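PDB 6HWJ: glucosamine kinase from Streptacidiphilus jiangxiensis, which catalyses the magnesium-dependent phosphorylation of D-glucosamine by ATP to D-glucosamine 6-phosphate, and acts to a lesser extent on glucose. Local coordinates for residues 214-219 / 366-371; 200-205 / 351-356; 345-350 / 371-376. One frame throughout, in Å; residues are numbered along the deposited sequence.

How the interactions relate
All three contacts lie between helices on the same side of the chain's centre and together use four of them. Interaction 1 joins helices 212-234 and 362-386, interaction 2 joins helices 194-207 and 335-356, and interaction 3 packs the consecutive helices 335-356 and 362-386. Trp368 of interaction 1 links the set, since its ring packs on Val202 of interaction 2 and on the backbone oxygen of Leu346 of interaction 3. The partly buried interaction 1 combines one indole hydrogen bond with apolar packing. Interaction 2, also partly buried, passes from a valine pair to a solvent-bridged arginine pair with Arg356 exposed, while the buried interaction 3 sets an aspartate-glutamine pair beside Leu346 and Phe376.

Interaction 1 (214-219 / 366-371); sequences QALLPA and RAWIAA
The polar part of this contact is a single hydrogen bond from Trp368 to the backbone of Ala215. NE1 of Trp368 lies 2.9 Å from O of Ala215, and the N-H...O angle of 158° shows a fairly straight bond on the donor side. The oxygen sits at the edge of the indole, close to its plane, whereas the donor stands well above the carbonyl plane. Trp368 reaches across with its CG anti to the backbone N (chi1 172°). The N-H of Ala219 does not return to Ala215 O, the regular i to i+4 partner, and makes only a weak bond to Leu216 O; this is consistent with the carbonyl being left for the indole.

Apolar contacts lie beside this bond. CB of Ala215 meets CD1 of Trp368 at 3.9 Å. Leu216 sends CD2 obliquely onto the same ring atom, CD1 of Trp368, at 3.7 Å, and that methyl, CD2 of Leu216, also touches CB of Ala371 at 3.6 Å. It thus fits between two residues on successive turns of helix 366-371. The indole also packs against Val202 and Leu205 of helix 194-207.

The short axes approach to 10.2 Å and cross at -34°. The contact joins two helices of the mainly helical part of the kinase, one of them kinked at Pro218, where a tryptophan N-H bonds the carbonyl that the kink leaves without its usual helical partner.

Interaction 2 (200-205 / 351-356); sequences DDVRRL and RVVVFR
Arg203 presents the edge of its guanidinium to Arg356: NH2 of Arg203 lies 3.9 Å from CB of Arg356, with that carbon in the guanidinium plane. The guanidinium of Arg356 has CG1 of Val352, from its own helix, on one face, 3.2 Å above the plane and off-centre, near its margin, and a water at its edge. The two planes are 36° apart. That water accepts weak bonds from both arginines, from NH2 of Arg203 and NH1 of Arg356, so it lies between like charges. NH2 of Arg203 and NH1 of Arg356 are 6.1 Å apart, and the water may ease their repulsion. A bend at chi3 (-90°) turns the end of Arg203 toward the other helix, where its NE donates to OG1 of Thr357, the residue that also bonds the backbone O of Val353.

The backbones show helix 194-207 packing across helix 335-356 in the mainly helical part of the kinase, with short axes 9.5 Å apart crossing at -58°, and Arg203 and Val353 have the nearest CA atoms. Val353 uses both methyls: its CG2 meets CG1 of Val202 at 3.8 Å, while CG1 of Val353 rests on the backbone of Arg203, 4.0 Å from its CA. The side chain of Arg356 is about 10 Å from that of the glucosamine-binding residue Glu409.

Interaction 3 (345-350 / 371-376); sequences SLDHVG and AAQRSF
Asp347 and Gln373 face each other between two helices that follow one another in the chain and form a helical hairpin. CB of Asp347 lies 3.8 Å from NE2 of Gln373, so the amide nitrogen already lies near the base of the side chain, and the two side chains cross at a slant. CG of Asp347 is 4.0 Å from the same nitrogen, NE2 of Gln373. At the tip, OD2 of Asp347 accepts a weak hydrogen bond from NE2 of Gln373 at 3.4 Å, with an N-H...O angle of only 129°. The carboxylate and amide planes stand 65° apart. Stronger partners lie outside the pair: OD2 forms a salt bridge with Arg402, and OD1 is paired with NE of Arg351 and OG of Ser427.

Gln373 reaches this point with its CG anti to the carbonyl carbon (chi1 -67°) and a chain extended beyond CG. Both ends of its amide are engaged: NE2 also donates to the backbone O of Ile369, one turn earlier, and OE1 accepts from Arg402, the arginine that pairs with Asp347.

Beside the polar pair the contact is apolar. CD1 of Leu346 approaches the ring of Phe376 obliquely, 4.3 Å from CD2 of Phe376. Leu346 and Ala372 have the closest pair of CA atoms, 7.2 Å apart.

The side chain of Asp347 is about 9 Å from that of the glucosamine-binding Glu409. The chemistry implies that the direct amide-carboxylate bond contributes little by itself. Two arginines balance the buried Asp347, probably favouring its charged form, while Arg402 ties the aspartate and the glutamine, and hence both arms of the hairpin, to helix 398-416.

Interaction 1 (214-219 / 366-371)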
ATOM      1  N   GLN A 214      -2.195  -4.331  28.213  1.00 33.35           N
ATOM      2  CA  GLN A 214      -1.412  -3.308  27.548  1.00 29.50           C
ATOM      3  C   GLN A 214      -0.965  -3.775  26.172  1.00 28.11           C
ATOM      4  O   GLN A 214      -0.958  -2.993  25.215  1.00 25.08           O
ATOM      5  CB  GLN A 214      -0.196  -2.941  28.394  1.00 31.23           C
ATOM      6  CG  GLN A 214      -0.563  -2.168  29.639  1.00 32.85           C
ATOM      7  CD  GLN A 214       0.578  -2.110  30.628  1.00 42.42           C
ATOM      8  OE1 GLN A 214       1.404  -3.028  30.712  1.00 39.32           O
ATOM      9  NE2 GLN A 214       0.626  -1.025  31.395  1.00 46.91           N
ATOM     10  N   ALA A 215      -0.580  -5.046  26.067  1.00 25.13           N
ATOM     11  CA  ALA A 215      -0.117  -5.559  24.778  1.00 28.72           C
ATOM     12  C   ALA A 215      -1.264  -5.771  23.798  1.00 27.94           C
ATOM     13  O   ALA A 215      -1.020  -5.821  22.587  1.00 25.38           O
ATOM     14  CB  ALA A 215       0.650  -6.855  24.971  1.00 27.85           C
ATOM     15  N   LEU A 216      -2.493  -5.880  24.284  1.00 27.33           N
ATOM     16  CA  LEU A 216      -3.644  -6.043  23.406  1.00 29.34           C
ATOM     17  C   LEU A 216      -4.188  -4.714  22.884  1.00 27.58           C
ATOM     18  O   LEU A 216      -4.851  -4.688  21.842  1.00 28.58           O
ATOM     19  CB  LEU A 216      -4.764  -6.785  24.129  1.00 28.10           C
ATOM     20  CG  LEU A 216      -4.545  -8.280  24.343  1.00 30.74           C
ATOM     21  CD1 LEU A 216      -5.597  -8.872  25.247  1.00 33.70           C
ATOM     22  CD2 LEU A 216      -4.527  -9.032  22.981  1.00 32.36           C
ATOM     23  N   LEU A 217      -3.920  -3.614  23.559  1.00 27.10           N
ATOM     24  CA  LEU A 217      -4.523  -2.347  23.143  1.00 26.87           C
ATOM     25  C   LEU A 217      -4.204  -1.997  21.698  1.00 25.00           C
ATOM     26  O   LEU A 217      -5.128  -1.585  20.967  1.00 26.92           O
ATOM     27  CB  LEU A 217      -4.090  -1.225  24.099  1.00 28.18           C
ATOM     28  CG  LEU A 217      -4.548   0.184  23.705  1.00 28.95           C
ATOM     29  CD1 LEU A 217      -6.059   0.292  23.663  1.00 29.52           C
ATOM     30  CD2 LEU A 217      -3.953   1.216  24.688  1.00 33.25           C
ATOM     31  N   PRO A 218      -2.965  -2.123  21.210  1.00 27.35           N
ATOM     32  CA  PRO A 218      -2.719  -1.778  19.796  1.00 28.18           C
ATOM     33  C   PRO A 218      -3.579  -2.576  18.824  1.00 28.97           C
ATOM     34  O   PRO A 218      -3.976  -2.053  17.774  1.00 27.48           O
ATOM     35  CB  PRO A 218      -1.220  -2.083  19.606  1.00 25.65           C
ATOM     36  CG  PRO A 218      -0.653  -1.941  21.014  1.00 28.90           C
ATOM     37  CD  PRO A 218      -1.727  -2.495  21.908  1.00 27.60           C
ATOM     38  N   ALA A 219      -3.868  -3.835  19.127  1.00 29.94           N
ATOM     39  CA  ALA A 219      -4.712  -4.617  18.235  1.00 29.37           C
ATOM     40  C   ALA A 219      -6.105  -4.004  18.147  1.00 28.71           C
ATOM     41  O   ALA A 219      -6.708  -3.960  17.064  1.00 26.88           O
ATOM     42  CB  ALA A 219      -4.785  -6.068  18.703  1.00 30.10           C
ATOM     43  N   ARG A 366       1.258 -16.860  22.414  1.00 36.90           N
ATOM     44  CA  ARG A 366       0.185 -17.538  21.692  1.00 40.84           C
ATOM     45  C   ARG A 366      -1.182 -17.130  22.226  1.00 37.08           C
ATOM     46  O   ARG A 366      -2.132 -16.968  21.453  1.00 35.68           O
ATOM     47  CB  ARG A 366       0.374 -19.055  21.778  1.00 50.72           C
ATOM     48  CG  ARG A 366       1.637 -19.544  21.065  1.00 61.94           C
ATOM     49  CD  ARG A 366       1.801 -21.051  21.162  1.00 74.93           C
ATOM     50  NE  ARG A 366       0.813 -21.773  20.365  1.00 85.60           N
ATOM     51  CZ  ARG A 366       0.653 -23.093  20.389  1.00 96.42           C
ATOM     52  NH1 ARG A 366       1.411 -23.847  21.176  1.00 99.24           N
ATOM     53  NH2 ARG A 366      -0.271 -23.661  19.626  1.00100.89           N
ATOM     54  N   ALA A 367      -1.292 -16.921  23.539  1.00 36.31           N
ATOM     55  CA  ALA A 367      -2.509 -16.345  24.092  1.00 36.08           C
ATOM     56  C   ALA A 367      -2.770 -14.973  23.492  1.00 33.44           C
ATOM     57  O   ALA A 367      -3.918 -14.623  23.181  1.00 32.56           O
ATOM     58  CB  ALA A 367      -2.399 -16.239  25.612  1.00 39.07           C
ATOM     59  N   TRP A 368      -1.707 -14.195  23.281  1.00 29.42           N
ATOM     60  CA  TRP A 368      -1.865 -12.866  22.704  1.00 29.47           C
ATOM     61  C   TRP A 368      -2.305 -12.950  21.244  1.00 32.34           C
ATOM     62  O   TRP A 368      -3.122 -12.137  20.783  1.00 32.19           O
ATOM     63  CB  TRP A 368      -0.542 -12.078  22.832  1.00 26.59           C
ATOM     64  CG  TRP A 368      -0.565 -10.769  22.097  1.00 25.97           C
ATOM     65  CD1 TRP A 368      -0.904  -9.547  22.603  1.00 27.52           C
ATOM     66  CD2 TRP A 368      -0.261 -10.568  20.718  1.00 25.44           C
ATOM     67  NE1 TRP A 368      -0.818  -8.584  21.607  1.00 29.41           N
ATOM     68  CE2 TRP A 368      -0.433  -9.190  20.443  1.00 27.08           C
ATOM     69  CE3 TRP A 368       0.162 -11.417  19.680  1.00 26.68           C
ATOM     70  CZ2 TRP A 368      -0.203  -8.640  19.177  1.00 25.50           C
ATOM     71  CZ3 TRP A 368       0.393 -10.869  18.425  1.00 25.01           C
ATOM     72  CH2 TRP A 368       0.221  -9.496  18.183  1.00 25.70           C
ATOM     73  N   ILE A 369      -1.766 -13.910  20.488  1.00 32.12           N
ATOM     74  CA  ILE A 369      -2.187 -14.071  19.099  1.00 30.08           C
ATOM     75  C   ILE A 369      -3.702 -14.227  19.012  1.00 28.57           C
ATOM     76  O   ILE A 369      -4.377 -13.534  18.235  1.00 27.85           O
ATOM     77  CB  ILE A 369      -1.465 -15.269  18.455  1.00 31.76           C
ATOM     78  CG1 ILE A 369       0.028 -14.958  18.298  1.00 32.25           C
ATOM     79  CG2 ILE A 369      -2.107 -15.607  17.094  1.00 30.87           C
ATOM     80  CD1 ILE A 369       0.836 -16.116  17.723  1.00 33.10           C
ATOM     81  N   ALA A 370      -4.256 -15.161  19.796  1.00 30.35           N
ATOM     82  CA  ALA A 370      -5.691 -15.398  19.761  1.00 33.16           C
ATOM     83  C   ALA A 370      -6.461 -14.185  20.272  1.00 34.86           C
ATOM     84  O   ALA A 370      -7.438 -13.742  19.650  1.00 32.46           O
ATOM     85  CB  ALA A 370      -6.032 -16.641  20.594  1.00 32.97           C
ATOM     86  N   ALA A 371      -6.026 -13.619  21.405  1.00 34.27           N
ATOM     87  CA  ALA A 371      -6.738 -12.483  21.979  1.00 31.15           C
ATOM     88  C   ALA A 371      -6.610 -11.237  21.112  1.00 29.72           C
ATOM     89  O   ALA A 371      -7.550 -10.422  21.053  1.00 29.83           O
ATOM     90  CB  ALA A 371      -6.221 -12.225  23.390  1.00 33.26           C
TER

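Interaction 2 (200-205 / 351-356)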
ATOM      1  N   ASP A 200       8.131  -5.345  19.049  1.00 28.81           N
ATOM      2  CA  ASP A 200       8.639  -4.905  20.344  1.00 29.25           C
ATOM      3  C   ASP A 200       7.578  -5.014  21.443  1.00 26.88           C
ATOM      4  O   ASP A 200       7.880  -5.464  22.558  1.00 29.56           O
ATOM      5  CB  ASP A 200       9.160  -3.471  20.240  1.00 32.13           C
ATOM      6  CG  ASP A 200       9.869  -3.037  21.504  1.00 40.67           C
ATOM      7  OD1 ASP A 200      10.918  -3.627  21.805  1.00 43.66           O
ATOM      8  OD2 ASP A 200       9.363  -2.133  22.200  1.00 43.72           O
ATOM      9  N   ASP A 201       6.343  -4.596  21.164  1.00 28.32           N
ATOM     10  CA  ASP A 201       5.267  -4.759  22.146  1.00 30.17           C
ATOM     11  C   ASP A 201       5.160  -6.198  22.636  1.00 30.89           C
ATOM     12  O   ASP A 201       5.156  -6.472  23.845  1.00 28.89           O
ATOM     13  CB  ASP A 201       3.922  -4.358  21.538  1.00 33.74           C
ATOM     14  CG  ASP A 201       3.735  -2.865  21.431  1.00 39.19           C
ATOM     15  OD1 ASP A 201       4.590  -2.105  21.928  1.00 36.88           O
ATOM     16  OD2 ASP A 201       2.706  -2.461  20.837  1.00 42.48           O
ATOM     17  N   VAL A 202       5.048  -7.145  21.698  1.00 27.50           N
ATOM     18  CA  VAL A 202       4.803  -8.544  22.071  1.00 25.68           C
ATOM     19  C   VAL A 202       6.012  -9.142  22.759  1.00 27.19           C
ATOM     20  O   VAL A 202       5.871  -9.969  23.663  1.00 30.20           O
ATOM     21  CB  VAL A 202       4.394  -9.329  20.796  1.00 27.04           C
ATOM     22  CG1 VAL A 202       4.262 -10.808  21.081  1.00 26.92           C
ATOM     23  CG2 VAL A 202       3.082  -8.761  20.266  1.00 25.28           C
ATOM     24  N   ARG A 203       7.218  -8.736  22.356  1.00 29.61           N
ATOM     25  CA  ARG A 203       8.420  -9.145  23.065  1.00 29.14           C
ATOM     26  C   ARG A 203       8.389  -8.650  24.509  1.00 32.10           C
ATOM     27  O   ARG A 203       8.736  -9.384  25.450  1.00 28.59           O
ATOM     28  CB  ARG A 203       9.632  -8.584  22.313  1.00 34.63           C
ATOM     29  CG  ARG A 203      10.975  -9.093  22.723  1.00 45.74           C
ATOM     30  CD  ARG A 203      12.009  -8.694  21.667  1.00 54.66           C
ATOM     31  NE  ARG A 203      12.146  -9.704  20.615  1.00 63.96           N
ATOM     32  CZ  ARG A 203      12.591  -9.457  19.381  1.00 70.23           C
ATOM     33  NH1 ARG A 203      12.917  -8.221  19.015  1.00 70.98           N
ATOM     34  NH2 ARG A 203      12.702 -10.447  18.508  1.00 69.15           N
ATOM     35  N   ARG A 204       7.961  -7.406  24.711  1.00 29.30           N
ATOM     36  CA  ARG A 204       7.884  -6.875  26.067  1.00 31.88           C
ATOM     37  C   ARG A 204       6.845  -7.622  26.883  1.00 32.92           C
ATOM     38  O   ARG A 204       7.096  -7.966  28.046  1.00 34.59           O
ATOM     39  CB  ARG A 204       7.600  -5.366  26.010  1.00 35.19           C
ATOM     40  CG  ARG A 204       8.803  -4.568  25.500  1.00 47.40           C
ATOM     41  CD  ARG A 204       8.488  -3.087  25.268  1.00 64.35           C
ATOM     42  NE  ARG A 204       8.315  -2.338  26.517  1.00 78.26           N
ATOM     43  CZ  ARG A 204       7.292  -1.525  26.788  1.00 85.49           C
ATOM     44  NH1 ARG A 204       6.327  -1.323  25.900  1.00 88.17           N
ATOM     45  NH2 ARG A 204       7.243  -0.901  27.952  1.00 87.52           N
ATOM     46  N   LEU A 205       5.696  -7.935  26.276  1.00 32.04           N
ATOM     47  CA  LEU A 205       4.732  -8.823  26.919  1.00 34.76           C
ATOM     48  C   LEU A 205       5.397 -10.130  27.350  1.00 35.70           C
ATOM     49  O   LEU A 205       5.257 -10.567  28.496  1.00 34.92           O
ATOM     50  CB  LEU A 205       3.565  -9.108  25.971  1.00 35.71           C
ATOM     51  CG  LEU A 205       2.556 -10.188  26.397  1.00 35.22           C
ATOM     52  CD1 LEU A 205       1.755  -9.725  27.603  1.00 36.27           C
ATOM     53  CD2 LEU A 205       1.633 -10.540  25.241  1.00 37.15           C
ATOM     54  N   ARG A 351       4.302 -15.031  15.803  1.00 25.52           N
ATOM     55  CA  ARG A 351       5.161 -16.135  15.406  1.00 23.66           C
ATOM     56  C   ARG A 351       6.616 -15.687  15.352  1.00 25.68           C
ATOM     57  O   ARG A 351       7.517 -16.431  15.752  1.00 25.64           O
ATOM     58  CB  ARG A 351       4.733 -16.699  14.042  1.00 27.08           C
ATOM     59  CG  ARG A 351       3.272 -17.110  13.964  1.00 25.06           C
ATOM     60  CD  ARG A 351       2.880 -18.126  14.991  1.00 27.44           C
ATOM     61  NE  ARG A 351       1.424 -18.329  14.992  1.00 25.00           N
ATOM     62  CZ  ARG A 351       0.780 -19.123  15.838  1.00 28.63           C
ATOM     63  NH1 ARG A 351       1.454 -19.814  16.760  1.00 27.87           N
ATOM     64  NH2 ARG A 351      -0.532 -19.219  15.770  1.00 32.07           N
ATOM     65  N   VAL A 352       6.858 -14.486  14.820  1.00 24.64           N
ATOM     66  CA  VAL A 352       8.225 -13.984  14.675  1.00 24.58           C
ATOM     67  C   VAL A 352       8.865 -13.757  16.050  1.00 27.74           C
ATOM     68  O   VAL A 352      10.044 -14.072  16.257  1.00 26.54           O
ATOM     69  CB  VAL A 352       8.208 -12.692  13.837  1.00 29.40           C
ATOM     70  CG1 VAL A 352       9.552 -11.946  13.960  1.00 32.87           C
ATOM     71  CG2 VAL A 352       7.886 -13.020  12.371  1.00 28.92           C
ATOM     72  N   VAL A 353       8.103 -13.209  17.006  1.00 23.92           N
ATOM     73  CA  VAL A 353       8.645 -12.989  18.348  1.00 26.30           C
ATOM     74  C   VAL A 353       9.106 -14.310  18.937  1.00 27.11           C
ATOM     75  O   VAL A 353      10.205 -14.412  19.490  1.00 25.37           O
ATOM     76  CB  VAL A 353       7.601 -12.308  19.259  1.00 27.30           C
ATOM     77  CG1 VAL A 353       8.050 -12.332  20.727  1.00 28.40           C
ATOM     78  CG2 VAL A 353       7.359 -10.880  18.820  1.00 28.78           C
ATOM     79  N   VAL A 354       8.281 -15.353  18.803  1.00 30.19           N
ATOM     80  CA  VAL A 354       8.622 -16.641  19.390  1.00 29.61           C
ATOM     81  C   VAL A 354       9.838 -17.236  18.702  1.00 27.76           C
ATOM     82  O   VAL A 354      10.712 -17.822  19.348  1.00 29.44           O
ATOM     83  CB  VAL A 354       7.407 -17.583  19.326  1.00 31.12           C
ATOM     84  CG1 VAL A 354       7.831 -19.004  19.649  1.00 26.47           C
ATOM     85  CG2 VAL A 354       6.308 -17.088  20.283  1.00 30.23           C
ATOM     86  N   PHE A 355       9.904 -17.113  17.387  1.00 27.48           N
ATOM     87  CA  PHE A 355      10.978 -17.717  16.610  1.00 26.73           C
ATOM     88  C   PHE A 355      12.321 -17.024  16.847  1.00 29.08           C
ATOM     89  O   PHE A 355      13.369 -17.686  16.884  1.00 27.40           O
ATOM     90  CB  PHE A 355      10.587 -17.647  15.124  1.00 24.36           C
ATOM     91  CG  PHE A 355      11.552 -18.344  14.190  1.00 26.52           C
ATOM     92  CD1 PHE A 355      11.408 -19.680  13.900  1.00 25.37           C
ATOM     93  CD2 PHE A 355      12.544 -17.627  13.539  1.00 31.96           C
ATOM     94  CE1 PHE A 355      12.269 -20.325  13.018  1.00 27.30           C
ATOM     95  CE2 PHE A 355      13.407 -18.263  12.651  1.00 26.07           C
ATOM     96  CZ  PHE A 355      13.266 -19.597  12.388  1.00 25.21           C
ATOM     97  N   ARG A 356      12.312 -15.703  17.015  1.00 26.38           N
ATOM     98  CA  ARG A 356      13.548 -14.929  17.051  1.00 31.81           C
ATOM     99  C   ARG A 356      14.066 -14.637  18.452  1.00 31.22           C
ATOM    100  O   ARG A 356      15.232 -14.252  18.587  1.00 30.50           O
ATOM    101  CB  ARG A 356      13.354 -13.584  16.336  1.00 30.32           C
ATOM    102  CG  ARG A 356      13.067 -13.726  14.866  1.00 30.35           C
ATOM    103  CD  ARG A 356      13.019 -12.370  14.182  1.00 33.37           C
ATOM    104  NE  ARG A 356      12.657 -12.498  12.761  1.00 38.21           N
ATOM    105  CZ  ARG A 356      12.343 -11.475  11.976  1.00 39.26           C
ATOM    106  NH1 ARG A 356      12.359 -10.243  12.449  1.00 40.01           N
ATOM    107  NH2 ARG A 356      12.015 -11.692  10.715  1.00 40.55           N
TER
HETATM  108  O   HOH W   1      12.940  -8.818  15.430  1.00 40.74           O

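Interaction 3 (345-350 / 371-376)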
ATOM      1  N   SER A 345      -1.378 -10.597   9.782  1.00 25.69           N
ATOM      2  CA  SER A 345      -0.137  -9.921  10.144  1.00 27.23           C
ATOM      3  C   SER A 345       0.102  -9.950  11.659  1.00 26.18           C
ATOM      4  O   SER A 345       1.227 -10.187  12.111  1.00 25.67           O
ATOM      5  CB  SER A 345      -0.178  -8.479   9.637  1.00 32.69           C
ATOM      6  OG  SER A 345       1.085  -7.863   9.736  1.00 39.03           O
ATOM      7  N   LEU A 346      -0.946  -9.733  12.451  1.00 26.73           N
ATOM      8  CA  LEU A 346      -0.808  -9.777  13.906  1.00 28.94           C
ATOM      9  C   LEU A 346      -0.419 -11.169  14.377  1.00 29.55           C
ATOM     10  O   LEU A 346       0.443 -11.325  15.252  1.00 28.63           O
ATOM     11  CB  LEU A 346      -2.106  -9.341  14.575  1.00 30.91           C
ATOM     12  CG  LEU A 346      -2.440  -7.847  14.399  1.00 32.02           C
ATOM     13  CD1 LEU A 346      -3.827  -7.534  14.885  1.00 31.85           C
ATOM     14  CD2 LEU A 346      -1.419  -6.981  15.111  1.00 30.28           C
ATOM     15  N   ASP A 347      -1.061 -12.200  13.824  1.00 29.98           N
ATOM     16  CA  ASP A 347      -0.637 -13.571  14.098  1.00 29.76           C
ATOM     17  C   ASP A 347       0.849 -13.744  13.789  1.00 25.20           C
ATOM     18  O   ASP A 347       1.613 -14.287  14.600  1.00 24.84           O
ATOM     19  CB  ASP A 347      -1.498 -14.526  13.267  1.00 28.65           C
ATOM     20  CG  ASP A 347      -1.260 -15.973  13.593  1.00 30.38           C
ATOM     21  OD1 ASP A 347      -0.100 -16.411  13.601  1.00 35.98           O
ATOM     22  OD2 ASP A 347      -2.241 -16.684  13.831  1.00 35.37           O
ATOM     23  N   HIS A 348       1.275 -13.275  12.624  1.00 22.78           N
ATOM     24  CA  HIS A 348       2.665 -13.460  12.190  1.00 27.06           C
ATOM     25  C   HIS A 348       3.659 -12.729  13.104  1.00 27.96           C
ATOM     26  O   HIS A 348       4.779 -13.223  13.321  1.00 23.03           O
ATOM     27  CB  HIS A 348       2.814 -13.002  10.755  1.00 26.87           C
ATOM     28  CG  HIS A 348       1.910 -13.726   9.808  1.00 25.79           C
ATOM     29  ND1 HIS A 348       1.646 -13.282   8.531  1.00 28.53           N
ATOM     30  CD2 HIS A 348       1.179 -14.852   9.970  1.00 27.14           C
ATOM     31  CE1 HIS A 348       0.804 -14.116   7.941  1.00 24.59           C
ATOM     32  NE2 HIS A 348       0.519 -15.088   8.787  1.00 28.23           N
ATOM     33  N   VAL A 349       3.276 -11.556  13.606  1.00 27.19           N
ATOM     34  CA  VAL A 349       4.096 -10.851  14.583  1.00 27.41           C
ATOM     35  C   VAL A 349       4.384 -11.748  15.770  1.00 24.62           C
ATOM     36  O   VAL A 349       5.521 -11.844  16.230  1.00 26.30           O
ATOM     37  CB  VAL A 349       3.408  -9.545  15.028  1.00 27.11           C
ATOM     38  CG1 VAL A 349       4.106  -8.955  16.257  1.00 29.86           C
ATOM     39  CG2 VAL A 349       3.431  -8.534  13.898  1.00 29.66           C
ATOM     40  N   GLY A 350       3.355 -12.415  16.275  1.00 26.59           N
ATOM     41  CA  GLY A 350       3.539 -13.330  17.374  1.00 27.00           C
ATOM     42  C   GLY A 350       4.454 -14.478  17.016  1.00 27.13           C
ATOM     43  O   GLY A 350       5.299 -14.879  17.821  1.00 27.01           O
ATOM     44  N   ALA A 371      -6.026 -13.619  21.405  1.00 34.27           N
ATOM     45  CA  ALA A 371      -6.738 -12.483  21.979  1.00 31.15           C
ATOM     46  C   ALA A 371      -6.610 -11.237  21.112  1.00 29.72           C
ATOM     47  O   ALA A 371      -7.550 -10.422  21.053  1.00 29.83           O
ATOM     48  CB  ALA A 371      -6.221 -12.225  23.390  1.00 33.26           C
ATOM     49  N   ALA A 372      -5.482 -11.077  20.418  1.00 27.84           N
ATOM     50  CA  ALA A 372      -5.297  -9.896  19.574  1.00 30.35           C
ATOM     51  C   ALA A 372      -6.237  -9.925  18.373  1.00 33.39           C
ATOM     52  O   ALA A 372      -6.798  -8.890  17.982  1.00 28.99           O
ATOM     53  CB  ALA A 372      -3.840  -9.798  19.109  1.00 29.52           C
ATOM     54  N   GLN A 373      -6.449 -11.114  17.789  1.00 33.67           N
ATOM     55  CA  GLN A 373      -7.391 -11.221  16.685  1.00 33.09           C
ATOM     56  C   GLN A 373      -8.805 -10.903  17.140  1.00 31.95           C
ATOM     57  O   GLN A 373      -9.534 -10.205  16.436  1.00 30.71           O
ATOM     58  CB  GLN A 373      -7.276 -12.615  16.045  1.00 38.70           C
ATOM     59  CG  GLN A 373      -5.887 -12.789  15.351  1.00 51.93           C
ATOM     60  CD  GLN A 373      -5.647 -14.165  14.726  1.00 58.30           C
ATOM     61  OE1 GLN A 373      -6.259 -14.523  13.727  1.00 59.38           O
ATOM     62  NE2 GLN A 373      -4.724 -14.922  15.306  1.00 61.16           N
ATOM     63  N   ARG A 374      -9.200 -11.374  18.336  1.00 32.60           N
ATOM     64  CA  ARG A 374     -10.503 -11.028  18.879  1.00 36.46           C
ATOM     65  C   ARG A 374     -10.600  -9.538  19.208  1.00 34.76           C
ATOM     66  O   ARG A 374     -11.627  -8.902  18.918  1.00 30.06           O
ATOM     67  CB  ARG A 374     -10.782 -11.874  20.120  1.00 47.78           C
ATOM     68  CG  ARG A 374     -12.110 -11.565  20.823  1.00 63.18           C
ATOM     69  CD  ARG A 374     -13.283 -11.592  19.847  1.00 77.88           C
ATOM     70  NE  ARG A 374     -13.328 -12.834  19.079  1.00 89.05           N
ATOM     71  CZ  ARG A 374     -14.027 -13.004  17.961  1.00 96.38           C
ATOM     72  NH1 ARG A 374     -13.999 -14.172  17.336  1.00 99.54           N
ATOM     73  NH2 ARG A 374     -14.750 -12.009  17.465  1.00 98.63           N
ATOM     74  N   SER A 375      -9.544  -8.962  19.805  1.00 33.46           N
ATOM     75  CA  SER A 375      -9.555  -7.534  20.113  1.00 36.11           C
ATOM     76  C   SER A 375      -9.700  -6.693  18.850  1.00 32.39           C
ATOM     77  O   SER A 375     -10.441  -5.706  18.840  1.00 32.96           O
ATOM     78  CB  SER A 375      -8.275  -7.130  20.861  1.00 37.03           C
ATOM     79  OG  SER A 375      -8.125  -7.863  22.068  1.00 41.35           O
ATOM     80  N   PHE A 376      -8.977  -7.054  17.789  1.00 28.06           N
ATOM     81  CA  PHE A 376      -9.068  -6.322  16.535  1.00 30.26           C
ATOM     82  C   PHE A 376     -10.476  -6.373  15.968  1.00 27.74           C
ATOM     83  O   PHE A 376     -11.066  -5.338  15.653  1.00 29.22           O
ATOM     84  CB  PHE A 376      -8.071  -6.892  15.516  1.00 28.36           C
ATOM     85  CG  PHE A 376      -8.133  -6.223  14.175  1.00 27.22           C
ATOM     86  CD1 PHE A 376      -9.080  -6.600  13.241  1.00 27.49           C
ATOM     87  CD2 PHE A 376      -7.250  -5.202  13.856  1.00 26.99           C
ATOM     88  CE1 PHE A 376      -9.153  -5.968  12.022  1.00 28.87           C
ATOM     89  CE2 PHE A 376      -7.297  -4.595  12.627  1.00 27.69           C
ATOM     90  CZ  PHE A 376      -8.264  -4.962  11.713  1.00 28.47           C
TER